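Local coordinates for protein putative hydantoin racemase (Klebsiella pneumoniae subsp. pneumoniae, PDB 3QVL) that racemises allantoin and probably other 5-substituted hydantoins, interconverting their D and L forms, as a member of the HyuE family of Asp/Glu/hydantoin racemases, at residues R111-T117 / C138-I144; V162-I167 / L192-L196; V58-R63 / A85-A90. All coordinates share one frame; numbering follows the deposited sequence.

Contact 1 of 3, residues R111-T117 / C138-I144. With 5HY ([(4R)-2,5-dioxoimidazolidin-4-yl]acetic acid), chain C.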
ATOM      1  N   ARG A 111      -0.583  17.912  -3.508  1.00 14.43           N
ATOM      2  CA  ARG A 111      -0.822  16.985  -4.612  1.00 14.45           C
ATOM      3  C   ARG A 111      -0.645  17.672  -5.962  1.00 14.38           C
ATOM      4  O   ARG A 111      -0.858  18.881  -6.088  1.00 14.38           O
ATOM      5  CB  ARG A 111      -2.217  16.361  -4.514  1.00 14.55           C
ATOM      6  CG  ARG A 111      -2.449  15.504  -3.270  1.00 14.89           C
ATOM      7  CD  ARG A 111      -3.689  14.638  -3.403  1.00 15.78           C
ATOM      8  NE  ARG A 111      -4.893  15.430  -3.648  1.00 16.40           N
ATOM      9  CZ  ARG A 111      -6.059  14.927  -4.040  1.00 16.97           C
ATOM     10  NH1 ARG A 111      -7.093  15.734  -4.236  1.00 17.22           N
ATOM     11  NH2 ARG A 111      -6.198  13.622  -4.239  1.00 17.12           N
ATOM     12  N   PHE A 112      -0.254  16.890  -6.966  1.00 14.28           N
ATOM     13  CA  PHE A 112      -0.040  17.407  -8.316  1.00 14.20           C
ATOM     14  C   PHE A 112      -0.821  16.622  -9.365  1.00 14.18           C
ATOM     15  O   PHE A 112      -1.221  15.478  -9.134  1.00 14.09           O
ATOM     16  CB  PHE A 112       1.457  17.418  -8.665  1.00 14.19           C
ATOM     17  CG  PHE A 112       2.101  16.052  -8.665  1.00 14.21           C
ATOM     18  CD1 PHE A 112       2.091  15.260  -9.812  1.00 14.03           C
ATOM     19  CD2 PHE A 112       2.726  15.564  -7.522  1.00 14.19           C
ATOM     20  CE1 PHE A 112       2.688  14.000  -9.816  1.00 14.09           C
ATOM     21  CE2 PHE A 112       3.326  14.306  -7.516  1.00 14.12           C
ATOM     22  CZ  PHE A 112       3.307  13.523  -8.665  1.00 14.14           C
ATOM     23  N   SER A 113      -1.033  17.250 -10.518  1.00 14.13           N
ATOM     24  CA  SER A 113      -1.613  16.578 -11.675  1.00 14.21           C
ATOM     25  C   SER A 113      -0.583  16.491 -12.794  1.00 14.17           C
ATOM     26  O   SER A 113       0.198  17.421 -13.002  1.00 14.16           O
ATOM     27  CB  SER A 113      -2.857  17.318 -12.163  1.00 14.20           C
ATOM     28  OG  SER A 113      -3.883  17.280 -11.187  1.00 14.48           O
ATOM     29  N   ILE A 114      -0.580  15.366 -13.503  1.00 14.19           N
ATOM     30  CA  ILE A 114       0.320  15.167 -14.639  1.00 14.26           C
ATOM     31  C   ILE A 114      -0.418  15.427 -15.951  1.00 14.39           C
ATOM     32  O   ILE A 114      -1.541  14.959 -16.146  1.00 14.33           O
ATOM     33  CB  ILE A 114       0.950  13.744 -14.640  1.00 14.21           C
ATOM     34  CG1 ILE A 114       1.850  13.555 -13.411  1.00 14.13           C
ATOM     35  CG2 ILE A 114       1.746  13.490 -15.930  1.00 14.10           C
ATOM     36  CD1 ILE A 114       2.282  12.116 -13.159  1.00 13.70           C
ATOM     37  N   VAL A 115       0.216  16.195 -16.835  1.00 14.57           N
ATOM     38  CA  VAL A 115      -0.298  16.421 -18.182  1.00 14.81           C
ATOM     39  C   VAL A 115       0.747  15.950 -19.194  1.00 14.99           C
ATOM     40  O   VAL A 115       1.781  16.596 -19.380  1.00 14.98           O
ATOM     41  CB  VAL A 115      -0.673  17.908 -18.429  1.00 14.83           C
ATOM     42  CG1 VAL A 115      -1.184  18.109 -19.857  1.00 14.83           C
ATOM     43  CG2 VAL A 115      -1.718  18.380 -17.422  1.00 14.80           C
ATOM     44  N   THR A 116       0.473  14.810 -19.823  1.00 15.25           N
ATOM     45  CA  THR A 116       1.366  14.238 -20.833  1.00 15.52           C
ATOM     46  C   THR A 116       0.729  14.318 -22.229  1.00 15.68           C
ATOM     47  O   THR A 116      -0.325  14.938 -22.394  1.00 15.67           O
ATOM     48  CB  THR A 116       1.811  12.792 -20.458  1.00 15.51           C
ATOM     49  OG1 THR A 116       2.892  12.383 -21.304  1.00 15.78           O
ATOM     50  CG2 THR A 116       0.655  11.796 -20.568  1.00 15.51           C
ATOM     51  N   THR A 117       1.363  13.701 -23.226  1.00 15.90           N
ATOM     52  CA  THR A 117       0.937  13.865 -24.619  1.00 16.13           C
ATOM     53  C   THR A 117       0.012  12.745 -25.125  1.00 16.19           C
ATOM     54  O   THR A 117      -1.144  13.007 -25.462  1.00 16.24           O
ATOM     55  CB  THR A 117       2.147  14.063 -25.570  1.00 16.12           C
ATOM     56  OG1 THR A 117       3.201  14.747 -24.878  1.00 16.42           O
ATOM     57  CG2 THR A 117       1.745  14.881 -26.788  1.00 16.25           C
ATOM     58  N   CYS A 138      -0.153  12.161  -6.343  1.00 18.19           N
ATOM     59  CA  CYS A 138      -0.691  12.477  -7.663  1.00 18.00           C
ATOM     60  C   CYS A 138      -2.214  12.393  -7.675  1.00 17.87           C
ATOM     61  O   CYS A 138      -2.788  11.311  -7.528  1.00 17.86           O
ATOM     62  CB  CYS A 138      -0.095  11.567  -8.738  1.00 18.01           C
ATOM     63  SG  CYS A 138      -0.615  11.985 -10.421  1.00 17.99           S
ATOM     64  N   ALA A 139      -2.853  13.547  -7.851  1.00 17.74           N
ATOM     65  CA  ALA A 139      -4.311  13.646  -7.865  1.00 17.66           C
ATOM     66  C   ALA A 139      -4.920  13.033  -9.123  1.00 17.60           C
ATOM     67  O   ALA A 139      -5.940  12.345  -9.050  1.00 17.60           O
ATOM     68  CB  ALA A 139      -4.746  15.099  -7.714  1.00 17.67           C
ATOM     69  N   ALA A 140      -4.290  13.287 -10.270  1.00 17.51           N
ATOM     70  CA  ALA A 140      -4.771  12.786 -11.560  1.00 17.44           C
ATOM     71  C   ALA A 140      -3.681  12.800 -12.628  1.00 17.43           C
ATOM     72  O   ALA A 140      -2.700  13.539 -12.526  1.00 17.30           O
ATOM     73  CB  ALA A 140      -5.983  13.594 -12.031  1.00 17.44           C
ATOM     74  N   LEU A 141      -3.868  11.969 -13.651  1.00 17.45           N
ATOM     75  CA  LEU A 141      -2.993  11.943 -14.818  1.00 17.49           C
ATOM     76  C   LEU A 141      -3.832  12.182 -16.065  1.00 17.52           C
ATOM     77  O   LEU A 141      -4.895  11.578 -16.231  1.00 17.53           O
ATOM     78  CB  LEU A 141      -2.260  10.602 -14.934  1.00 17.56           C
ATOM     79  CG  LEU A 141      -1.295  10.147 -13.837  1.00 17.67           C
ATOM     80  CD1 LEU A 141      -2.034   9.395 -12.737  1.00 17.90           C
ATOM     81  CD2 LEU A 141      -0.229   9.257 -14.447  1.00 17.89           C
ATOM     82  N   HIS A 142      -3.356  13.069 -16.932  1.00 17.51           N
ATOM     83  CA  HIS A 142      -4.077  13.414 -18.152  1.00 17.57           C
ATOM     84  C   HIS A 142      -3.171  13.380 -19.375  1.00 17.55           C
ATOM     85  O   HIS A 142      -1.962  13.597 -19.272  1.00 17.55           O
ATOM     86  CB  HIS A 142      -4.697  14.807 -18.043  1.00 17.58           C
ATOM     87  CG  HIS A 142      -5.470  15.041 -16.782  1.00 17.78           C
ATOM     88  ND1 HIS A 142      -6.630  14.361 -16.479  1.00 17.96           N
ATOM     89  CD2 HIS A 142      -5.257  15.899 -15.757  1.00 17.99           C
ATOM     90  CE1 HIS A 142      -7.092  14.782 -15.315  1.00 17.96           C
ATOM     91  NE2 HIS A 142      -6.278  15.715 -14.856  1.00 17.99           N
ATOM     92  N   ALA A 143      -3.772  13.111 -20.529  1.00 17.59           N
ATOM     93  CA  ALA A 143      -3.084  13.196 -21.811  1.00 17.61           C
ATOM     94  C   ALA A 143      -3.856  14.124 -22.743  1.00 17.69           C
ATOM     95  O   ALA A 143      -5.089  14.141 -22.724  1.00 17.73           O
ATOM     96  CB  ALA A 143      -2.936  11.819 -22.429  1.00 17.61           C
ATOM     97  N   ILE A 144      -3.130  14.895 -23.551  1.00 17.74           N
ATOM     98  CA  ILE A 144      -3.757  15.830 -24.494  1.00 17.84           C
ATOM     99  C   ILE A 144      -4.195  15.151 -25.796  1.00 17.90           C
ATOM    100  O   ILE A 144      -4.812  15.785 -26.658  1.00 18.03           O
ATOM    101  CB  ILE A 144      -2.860  17.068 -24.794  1.00 17.83           C
ATOM    102  CG1 ILE A 144      -1.521  16.648 -25.418  1.00 17.79           C
ATOM    103  CG2 ILE A 144      -2.662  17.906 -23.527  1.00 17.95           C
ATOM    104  CD1 ILE A 144      -0.778  17.774 -26.121  1.00 17.93           C
TER
HETATM  105  C   5HY C   1       9.127  12.296 -23.557  1.00 19.01           C
HETATM  106  N   5HY C   1       8.367  10.581 -24.889  1.00 19.03           N
HETATM  107  O   5HY C   1       9.316  13.080 -22.629  1.00 18.88           O
HETATM  108  CA  5HY C   1       8.179  11.104 -23.530  1.00 19.06           C
HETATM  109  CB  5HY C   1       6.714  11.510 -23.255  1.00 19.13           C
HETATM  110  CG  5HY C   1       6.161  12.673 -24.094  1.00 19.38           C
HETATM  111  OAB 5HY C   1       9.688  11.122 -26.640  1.00 18.91           O
HETATM  112  NAF 5HY C   1       9.745  12.339 -24.735  1.00 18.97           N
HETATM  113  CAI 5HY C   1       9.297  11.330 -25.492  1.00 19.04           C
HETATM  114  OD1 5HY C   1       4.928  12.858 -24.031  1.00 19.89           O
HETATM  115  OD2 5HY C   1       6.959  13.364 -24.763  1.00 19.85           O
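F112 turns the face of its ring onto C138, whose CA stands 4.2 Å from the ring centroid and only 9° off the ring normal, a CH-pi contact. The ring reaches this place because its CG sits between backbone N and carbonyl carbon (chi1 62°). C138 SG lies obliquely to the same ring, a sulfur-aromatic contact. On the same face of the sheet I114 and L141 run alongside each other with their tips on the same side, I114 CD1 meeting L141 CD2 at 4.0 Å; helix 122-132 covers this face. One residue before F112, R111 lays a guanidinium face over A139 CB, while its NH1 bonds to G174 O.

The strands are parallel neighbours of a beta-alpha-beta unit. Backbone bonds alternate between them, among them T116 N to H142 O at 2.8 Å, nearly straight at 174°. On the other face, H142 sets its ring obliquely near I114 O; H142 NE2 is hydrogen-bonded to D173, and S113 OG to S175 and D173. At the C-terminal end T117 CG2 lies 3.9 Å from I144 CD1, and T117 OG1 donates to OD1 of the ligand at 2.7 Å. T116 OG1 is instead held by G181 O. The chemistry thus implies a division of labour: apolar packing and backbone bonds fix the strands, and the T117 hydroxyl, just past the strand end, joins S182, N10 and others in binding the ligand.

Contact 2 of 3, residues V162-I167 / L192-L196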
ATOM      1  N   VAL A 162      -2.201  21.757 -23.939  1.00 21.85           N
ATOM      2  CA  VAL A 162      -1.555  21.639 -22.627  1.00 21.88           C
ATOM      3  C   VAL A 162      -2.102  22.706 -21.677  1.00 22.00           C
ATOM      4  O   VAL A 162      -2.503  22.396 -20.552  1.00 21.95           O
ATOM      5  CB  VAL A 162      -0.005  21.734 -22.732  1.00 21.88           C
ATOM      6  CG1 VAL A 162       0.637  21.865 -21.352  1.00 21.79           C
ATOM      7  CG2 VAL A 162       0.558  20.522 -23.457  1.00 21.80           C
ATOM      8  N   ARG A 163      -2.130  23.951 -22.149  1.00 22.14           N
ATOM      9  CA  ARG A 163      -2.647  25.083 -21.380  1.00 22.38           C
ATOM     10  C   ARG A 163      -4.086  24.845 -20.915  1.00 22.38           C
ATOM     11  O   ARG A 163      -4.390  24.998 -19.731  1.00 22.30           O
ATOM     12  CB  ARG A 163      -2.551  26.370 -22.208  1.00 22.46           C
ATOM     13  CG  ARG A 163      -3.008  27.629 -21.487  1.00 23.13           C
ATOM     14  CD  ARG A 163      -3.081  28.806 -22.446  1.00 24.33           C
ATOM     15  NE  ARG A 163      -3.905  29.891 -21.917  1.00 25.65           N
ATOM     16  CZ  ARG A 163      -5.216  30.015 -22.119  1.00 26.11           C
ATOM     17  NH1 ARG A 163      -5.877  29.121 -22.844  1.00 26.62           N
ATOM     18  NH2 ARG A 163      -5.870  31.041 -21.590  1.00 26.57           N
ATOM     19  N   GLU A 164      -4.954  24.458 -21.850  1.00 22.46           N
ATOM     20  CA  GLU A 164      -6.366  24.194 -21.561  1.00 22.60           C
ATOM     21  C   GLU A 164      -6.550  23.040 -20.578  1.00 22.51           C
ATOM     22  O   GLU A 164      -7.407  23.101 -19.693  1.00 22.49           O
ATOM     23  CB  GLU A 164      -7.138  23.910 -22.852  1.00 22.72           C
ATOM     24  CG  GLU A 164      -7.350  25.132 -23.742  1.00 23.47           C
ATOM     25  CD  GLU A 164      -7.997  24.796 -25.078  1.00 24.48           C
ATOM     26  OE1 GLU A 164      -8.475  23.653 -25.255  1.00 25.30           O
ATOM     27  OE2 GLU A 164      -8.031  25.683 -25.957  1.00 25.19           O
ATOM     28  N   ARG A 165      -5.743  21.994 -20.741  1.00 22.39           N
ATOM     29  CA  ARG A 165      -5.774  20.842 -19.844  1.00 22.36           C
ATOM     30  C   ARG A 165      -5.257  21.158 -18.442  1.00 22.19           C
ATOM     31  O   ARG A 165      -5.744  20.593 -17.462  1.00 22.15           O
ATOM     32  CB  ARG A 165      -5.018  19.659 -20.451  1.00 22.44           C
ATOM     33  CG  ARG A 165      -5.901  18.454 -20.701  1.00 22.98           C
ATOM     34  CD  ARG A 165      -5.839  17.531 -19.506  1.00 23.62           C
ATOM     35  NE  ARG A 165      -7.105  16.863 -19.210  1.00 24.16           N
ATOM     36  CZ  ARG A 165      -7.876  17.150 -18.163  1.00 24.26           C
ATOM     37  NH1 ARG A 165      -7.526  18.101 -17.305  1.00 24.12           N
ATOM     38  NH2 ARG A 165      -9.002  16.480 -17.970  1.00 24.58           N
ATOM     39  N   CYS A 166      -4.281  22.060 -18.357  1.00 22.04           N
ATOM     40  CA  CYS A 166      -3.766  22.534 -17.073  1.00 21.97           C
ATOM     41  C   CYS A 166      -4.827  23.321 -16.304  1.00 21.98           C
ATOM     42  O   CYS A 166      -5.005  23.117 -15.102  1.00 21.88           O
ATOM     43  CB  CYS A 166      -2.516  23.393 -17.272  1.00 21.94           C
ATOM     44  SG  CYS A 166      -1.032  22.473 -17.730  1.00 21.80           S
ATOM     45  N   ILE A 167      -5.525  24.211 -17.010  1.00 21.99           N
ATOM     46  CA  ILE A 167      -6.616  25.005 -16.434  1.00 22.10           C
ATOM     47  C   ILE A 167      -7.728  24.100 -15.901  1.00 22.18           C
ATOM     48  O   ILE A 167      -8.226  24.303 -14.790  1.00 22.15           O
ATOM     49  CB  ILE A 167      -7.195  26.023 -17.461  1.00 22.08           C
ATOM     50  CG1 ILE A 167      -6.128  27.050 -17.857  1.00 22.07           C
ATOM     51  CG2 ILE A 167      -8.425  26.741 -16.890  1.00 22.09           C
ATOM     52  CD1 ILE A 167      -6.440  27.832 -19.127  1.00 22.18           C
ATOM     53  N   LEU A 192       3.429  29.153 -18.225  1.00 20.82           N
ATOM     54  CA  LEU A 192       2.244  28.576 -17.588  1.00 20.72           C
ATOM     55  C   LEU A 192       2.205  28.840 -16.082  1.00 20.69           C
ATOM     56  O   LEU A 192       1.131  29.033 -15.514  1.00 20.60           O
ATOM     57  CB  LEU A 192       2.141  27.073 -17.874  1.00 20.73           C
ATOM     58  CG  LEU A 192       1.767  26.628 -19.295  1.00 20.72           C
ATOM     59  CD1 LEU A 192       1.882  25.117 -19.427  1.00 20.85           C
ATOM     60  CD2 LEU A 192       0.370  27.096 -19.691  1.00 20.75           C
ATOM     61  N   THR A 193       3.376  28.848 -15.446  1.00 20.72           N
ATOM     62  CA  THR A 193       3.490  29.178 -14.022  1.00 20.77           C
ATOM     63  C   THR A 193       3.047  30.621 -13.762  1.00 20.95           C
ATOM     64  O   THR A 193       2.293  30.886 -12.821  1.00 20.93           O
ATOM     65  CB  THR A 193       4.930  28.941 -13.494  1.00 20.75           C
ATOM     66  OG1 THR A 193       5.251  27.548 -13.590  1.00 20.32           O
ATOM     67  CG2 THR A 193       5.074  29.385 -12.038  1.00 20.66           C
ATOM     68  N   ARG A 194       3.508  31.540 -14.609  1.00 21.11           N
ATOM     69  CA  ARG A 194       3.156  32.955 -14.500  1.00 21.31           C
ATOM     70  C   ARG A 194       1.683  33.207 -14.824  1.00 21.42           C
ATOM     71  O   ARG A 194       1.032  34.033 -14.180  1.00 21.54           O
ATOM     72  CB  ARG A 194       4.049  33.800 -15.412  1.00 21.32           C
ATOM     73  N   GLU A 195       1.168  32.482 -15.814  1.00 21.52           N
ATOM     74  CA  GLU A 195      -0.206  32.651 -16.286  1.00 21.59           C
ATOM     75  C   GLU A 195      -1.241  32.068 -15.319  1.00 21.38           C
ATOM     76  O   GLU A 195      -2.266  32.698 -15.049  1.00 21.42           O
ATOM     77  CB  GLU A 195      -0.366  32.020 -17.672  1.00 21.77           C
ATOM     78  CG  GLU A 195      -1.664  32.359 -18.389  1.00 22.61           C
ATOM     79  CD  GLU A 195      -1.892  31.505 -19.623  1.00 23.59           C
ATOM     80  OE1 GLU A 195      -0.933  31.289 -20.395  1.00 24.14           O
ATOM     81  OE2 GLU A 195      -3.038  31.050 -19.818  1.00 24.40           O
ATOM     82  N   LEU A 196      -0.966  30.872 -14.803  1.00 21.05           N
ATOM     83  CA  LEU A 196      -1.928  30.150 -13.965  1.00 20.76           C
ATOM     84  C   LEU A 196      -1.737  30.387 -12.465  1.00 20.46           C
ATOM     85  O   LEU A 196      -2.564  29.953 -11.657  1.00 20.47           O
ATOM     86  CB  LEU A 196      -1.900  28.647 -14.278  1.00 20.80           C
ATOM     87  CG  LEU A 196      -2.047  28.211 -15.741  1.00 20.98           C
ATOM     88  CD1 LEU A 196      -1.961  26.699 -15.852  1.00 21.20           C
ATOM     89  CD2 LEU A 196      -3.334  28.728 -16.368  1.00 21.13           C
TER
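R163 NE and E195 OE2 form the single polar bond between these segments, a salt bridge of 2.5 Å with an N-H...O angle of 145°. That spacing is shorter than usual, and its exact value carries little weight. E195 offers the syn lone pair of OE2, which is tilted somewhat out of the guanidinium plane; NE is the one R163 nitrogen bonded to it. R163 stretches from CG to NE with CG anti to its backbone N (chi1 -178°), which carries the charged group across the gap; its NH1 turns back to E160 in a second salt bridge. I167 CD1 lies over one guanidinium face, giving the arginine an apolar floor within its own helix.

The segments belong to helix 157-172 and helix 189-196, both of the half of the chain built on the sheet that contains strand 177-180. Their axes pass 11.5 Å apart at -46°, a spacing filled by leucines. L192 aims at the other helix, its CD1 meeting V162 CG1 at 4.0 Å and its CD2 resting on the aliphatic base of R163. One turn later L196 splits its two methyls: CD1 touches C166 CB at 3.6 Å and CD2 touches I167 CG1 at 3.6 Å. The branched tip of leucine suits this work, filling two places at once. Compact C166 and V162 turn inward to strand 177-180, touching I178 and L180, whereas E195 and I167 are exposed to solvent.

Contact 3 of 3, residues V58-R63 / A85-A90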
ATOM      1  N   VAL A  58      20.326   5.813 -24.353  1.00 14.21           N
ATOM      2  CA  VAL A  58      20.770   6.539 -23.161  1.00 14.32           C
ATOM      3  C   VAL A  58      22.141   6.033 -22.708  1.00 14.42           C
ATOM      4  O   VAL A  58      23.049   6.830 -22.459  1.00 14.43           O
ATOM      5  CB  VAL A  58      19.737   6.430 -22.001  1.00 14.26           C
ATOM      6  CG1 VAL A  58      20.336   6.900 -20.678  1.00 14.28           C
ATOM      7  CG2 VAL A  58      18.483   7.228 -22.322  1.00 14.33           C
ATOM      8  N   LEU A  59      22.286   4.709 -22.631  1.00 14.57           N
ATOM      9  CA  LEU A  59      23.531   4.073 -22.191  1.00 14.80           C
ATOM     10  C   LEU A  59      24.720   4.406 -23.089  1.00 15.03           C
ATOM     11  O   LEU A  59      25.840   4.582 -22.603  1.00 14.95           O
ATOM     12  CB  LEU A  59      23.358   2.554 -22.076  1.00 14.78           C
ATOM     13  CG  LEU A  59      22.437   2.028 -20.969  1.00 14.79           C
ATOM     14  CD1 LEU A  59      22.272   0.521 -21.087  1.00 14.80           C
ATOM     15  CD2 LEU A  59      22.954   2.405 -19.584  1.00 14.87           C
ATOM     16  N   GLU A  60      24.467   4.486 -24.395  1.00 15.30           N
ATOM     17  CA  GLU A  60      25.482   4.890 -25.366  1.00 15.61           C
ATOM     18  C   GLU A  60      25.996   6.298 -25.066  1.00 15.85           C
ATOM     19  O   GLU A  60      27.200   6.556 -25.145  1.00 15.91           O
ATOM     20  CB  GLU A  60      24.926   4.815 -26.791  1.00 15.59           C
ATOM     21  N   GLN A  61      25.081   7.198 -24.707  1.00 16.10           N
ATOM     22  CA  GLN A  61      25.445   8.570 -24.355  1.00 16.50           C
ATOM     23  C   GLN A  61      26.063   8.685 -22.960  1.00 16.59           C
ATOM     24  O   GLN A  61      26.952   9.509 -22.745  1.00 16.58           O
ATOM     25  CB  GLN A  61      24.248   9.518 -24.504  1.00 16.55           C
ATOM     26  CG  GLN A  61      23.822   9.780 -25.954  1.00 17.23           C
ATOM     27  CD  GLN A  61      24.962  10.261 -26.846  1.00 18.14           C
ATOM     28  OE1 GLN A  61      25.173   9.732 -27.938  1.00 19.21           O
ATOM     29  NE2 GLN A  61      25.706  11.260 -26.381  1.00 18.12           N
ATOM     30  N   ILE A  62      25.590   7.862 -22.023  1.00 16.78           N
ATOM     31  CA  ILE A  62      26.183   7.772 -20.682  1.00 16.99           C
ATOM     32  C   ILE A  62      27.662   7.393 -20.789  1.00 17.26           C
ATOM     33  O   ILE A  62      28.517   8.003 -20.140  1.00 17.23           O
ATOM     34  CB  ILE A  62      25.430   6.748 -19.780  1.00 16.95           C
ATOM     35  CG1 ILE A  62      24.011   7.236 -19.446  1.00 16.89           C
ATOM     36  CG2 ILE A  62      26.224   6.433 -18.505  1.00 16.93           C
ATOM     37  CD1 ILE A  62      23.932   8.398 -18.460  1.00 16.89           C
ATOM     38  N   ARG A  63      27.945   6.391 -21.621  1.00 17.58           N
ATOM     39  CA  ARG A  63      29.311   5.958 -21.906  1.00 18.00           C
ATOM     40  C   ARG A  63      30.158   7.119 -22.429  1.00 18.08           C
ATOM     41  O   ARG A  63      31.272   7.340 -21.953  1.00 18.10           O
ATOM     42  CB  ARG A  63      29.296   4.791 -22.904  1.00 18.09           C
ATOM     43  CG  ARG A  63      30.659   4.170 -23.207  1.00 18.74           C
ATOM     44  CD  ARG A  63      31.312   4.788 -24.438  1.00 19.94           C
ATOM     45  NE  ARG A  63      30.524   4.562 -25.648  1.00 20.85           N
ATOM     46  CZ  ARG A  63      30.512   5.371 -26.704  1.00 21.48           C
ATOM     47  NH1 ARG A  63      29.759   5.073 -27.754  1.00 22.03           N
ATOM     48  NH2 ARG A  63      31.241   6.481 -26.713  1.00 21.70           N
ATOM     49  N   ALA A  85      19.978   1.522 -15.029  1.00 12.74           N
ATOM     50  CA  ALA A  85      21.059   1.049 -15.893  1.00 12.72           C
ATOM     51  C   ALA A  85      22.124   2.131 -16.059  1.00 12.70           C
ATOM     52  O   ALA A  85      23.323   1.848 -15.994  1.00 12.68           O
ATOM     53  CB  ALA A  85      20.510   0.628 -17.249  1.00 12.67           C
ATOM     54  N   ALA A  86      21.671   3.368 -16.259  1.00 12.73           N
ATOM     55  CA  ALA A  86      22.554   4.525 -16.402  1.00 12.81           C
ATOM     56  C   ALA A  86      23.327   4.818 -15.119  1.00 12.90           C
ATOM     57  O   ALA A  86      24.502   5.184 -15.167  1.00 12.89           O
ATOM     58  CB  ALA A  86      21.759   5.750 -16.830  1.00 12.79           C
ATOM     59  N   ARG A  87      22.662   4.652 -13.977  1.00 12.99           N
ATOM     60  CA  ARG A  87      23.290   4.878 -12.675  1.00 13.18           C
ATOM     61  C   ARG A  87      24.396   3.868 -12.378  1.00 13.35           C
ATOM     62  O   ARG A  87      25.375   4.196 -11.704  1.00 13.32           O
ATOM     63  CB  ARG A  87      22.245   4.891 -11.558  1.00 13.13           C
ATOM     64  CG  ARG A  87      21.418   6.160 -11.549  1.00 13.06           C
ATOM     65  CD  ARG A  87      20.413   6.198 -10.418  1.00 13.02           C
ATOM     66  NE  ARG A  87      19.674   7.457 -10.448  1.00 12.98           N
ATOM     67  CZ  ARG A  87      18.641   7.755  -9.666  1.00 13.03           C
ATOM     68  NH1 ARG A  87      18.195   6.887  -8.766  1.00 13.23           N
ATOM     69  NH2 ARG A  87      18.051   8.936  -9.787  1.00 12.73           N
ATOM     70  N   GLU A  88      24.239   2.651 -12.893  1.00 13.58           N
ATOM     71  CA  GLU A  88      25.275   1.626 -12.790  1.00 13.86           C
ATOM     72  C   GLU A  88      26.501   1.994 -13.625  1.00 14.07           C
ATOM     73  O   GLU A  88      27.633   1.898 -13.148  1.00 13.97           O
ATOM     74  CB  GLU A  88      24.741   0.262 -13.230  1.00 13.82           C
ATOM     75  CG  GLU A  88      23.778  -0.389 -12.247  1.00 14.05           C
ATOM     76  CD  GLU A  88      23.393  -1.805 -12.647  1.00 14.32           C
ATOM     77  OE1 GLU A  88      23.755  -2.243 -13.757  1.00 14.43           O
ATOM     78  OE2 GLU A  88      22.731  -2.487 -11.842  1.00 14.55           O
ATOM     79  N   LEU A  89      26.263   2.422 -14.864  1.00 14.30           N
ATOM     80  CA  LEU A  89      27.341   2.733 -15.802  1.00 14.65           C
ATOM     81  C   LEU A  89      28.071   4.036 -15.467  1.00 14.86           C
ATOM     82  O   LEU A  89      29.298   4.101 -15.558  1.00 14.89           O
ATOM     83  CB  LEU A  89      26.812   2.766 -17.244  1.00 14.65           C
ATOM     84  CG  LEU A  89      27.815   2.879 -18.401  1.00 14.81           C
ATOM     85  CD1 LEU A  89      28.789   1.704 -18.428  1.00 14.89           C
ATOM     86  CD2 LEU A  89      27.086   2.996 -19.734  1.00 14.92           C
ATOM     87  N   ALA A  90      27.318   5.063 -15.078  1.00 15.08           N
ATOM     88  CA  ALA A  90      27.892   6.382 -14.803  1.00 15.36           C
ATOM     89  C   ALA A  90      28.513   6.480 -13.412  1.00 15.56           C
ATOM     90  O   ALA A  90      28.106   5.774 -12.487  1.00 15.56           O
ATOM     91  CB  ALA A  90      26.844   7.469 -14.989  1.00 15.33           C
TER
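Two helices that flank strand 72-75 on the chain, helix 48-68 before it and helix 83-89 after it, pack here side by side over the four-stranded parallel sheet that the strand belongs to. I62 spreads its branches over three partners: CG1 and CD1 both lie 3.8 Å from A86 CB, and CG2 meets A90 CB at 3.7 Å and L89 CD2 at 3.8 Å. With CG1 anti to the carbonyl carbon and CG2 anti to the backbone N (chi1 -68°), its two arms part toward A86 within the other helix and A90 just past its end. I62 and L89 overlap lengthwise, each reaching past the other toward the opposite helix, and L89 extends its CD2 to L59 O at 3.5 Å.

The helices run nearly parallel in sense, at -20° with axes 9.7 Å apart, the parallel neighbours expected on one face of an alpha/beta sheet. Alanine is what permits such closeness: L59 and A86 have CA atoms 5.9 Å apart, and a methyl at A85 or A86 leaves the backbone accessible to the other helix. L59 uses this opening, placing CD2 3.6 Å from A85 C and 3.8 Å from A85 CB. V58, beta-branched and compact, meets A86 CB with CG1 and, like A86, also rests on I75 of the sheet; I62 and A90 similarly contact H73. The side-chain packing is apolar, its methyls also resting on backbone carbonyls, and no polar bond joins the segments. The charged residues turn elsewhere: R63 to E67, R87 to E99, and E88 to R120 of a neighbouring subunit. F49 of that same subunit lies against L59, A85 and L89, extending the apolar cluster across the subunit boundary.

The three contacts lie in two halves of the chain, each built on a parallel sheet. Contact 1 is partly buried and contact 2 rests on it: V115 CG2 packs on C166 SG at 4.2 Å, and helix 157-172 follows strand 138-143 directly in the chain. Contact 3 belongs to the other sheet, its centre about 29 Å from that of contact 1 and about 34 Å from that of contact 2. Chemistry follows place. The strand pair relies on backbone bonds and reaches the ligand; the helix pair of 162-167 and 192-196 adds a charged pair toward solvent; the buried helix pair of 58-63 and 85-90 is held by apolar packing alone, with no polar bond across it.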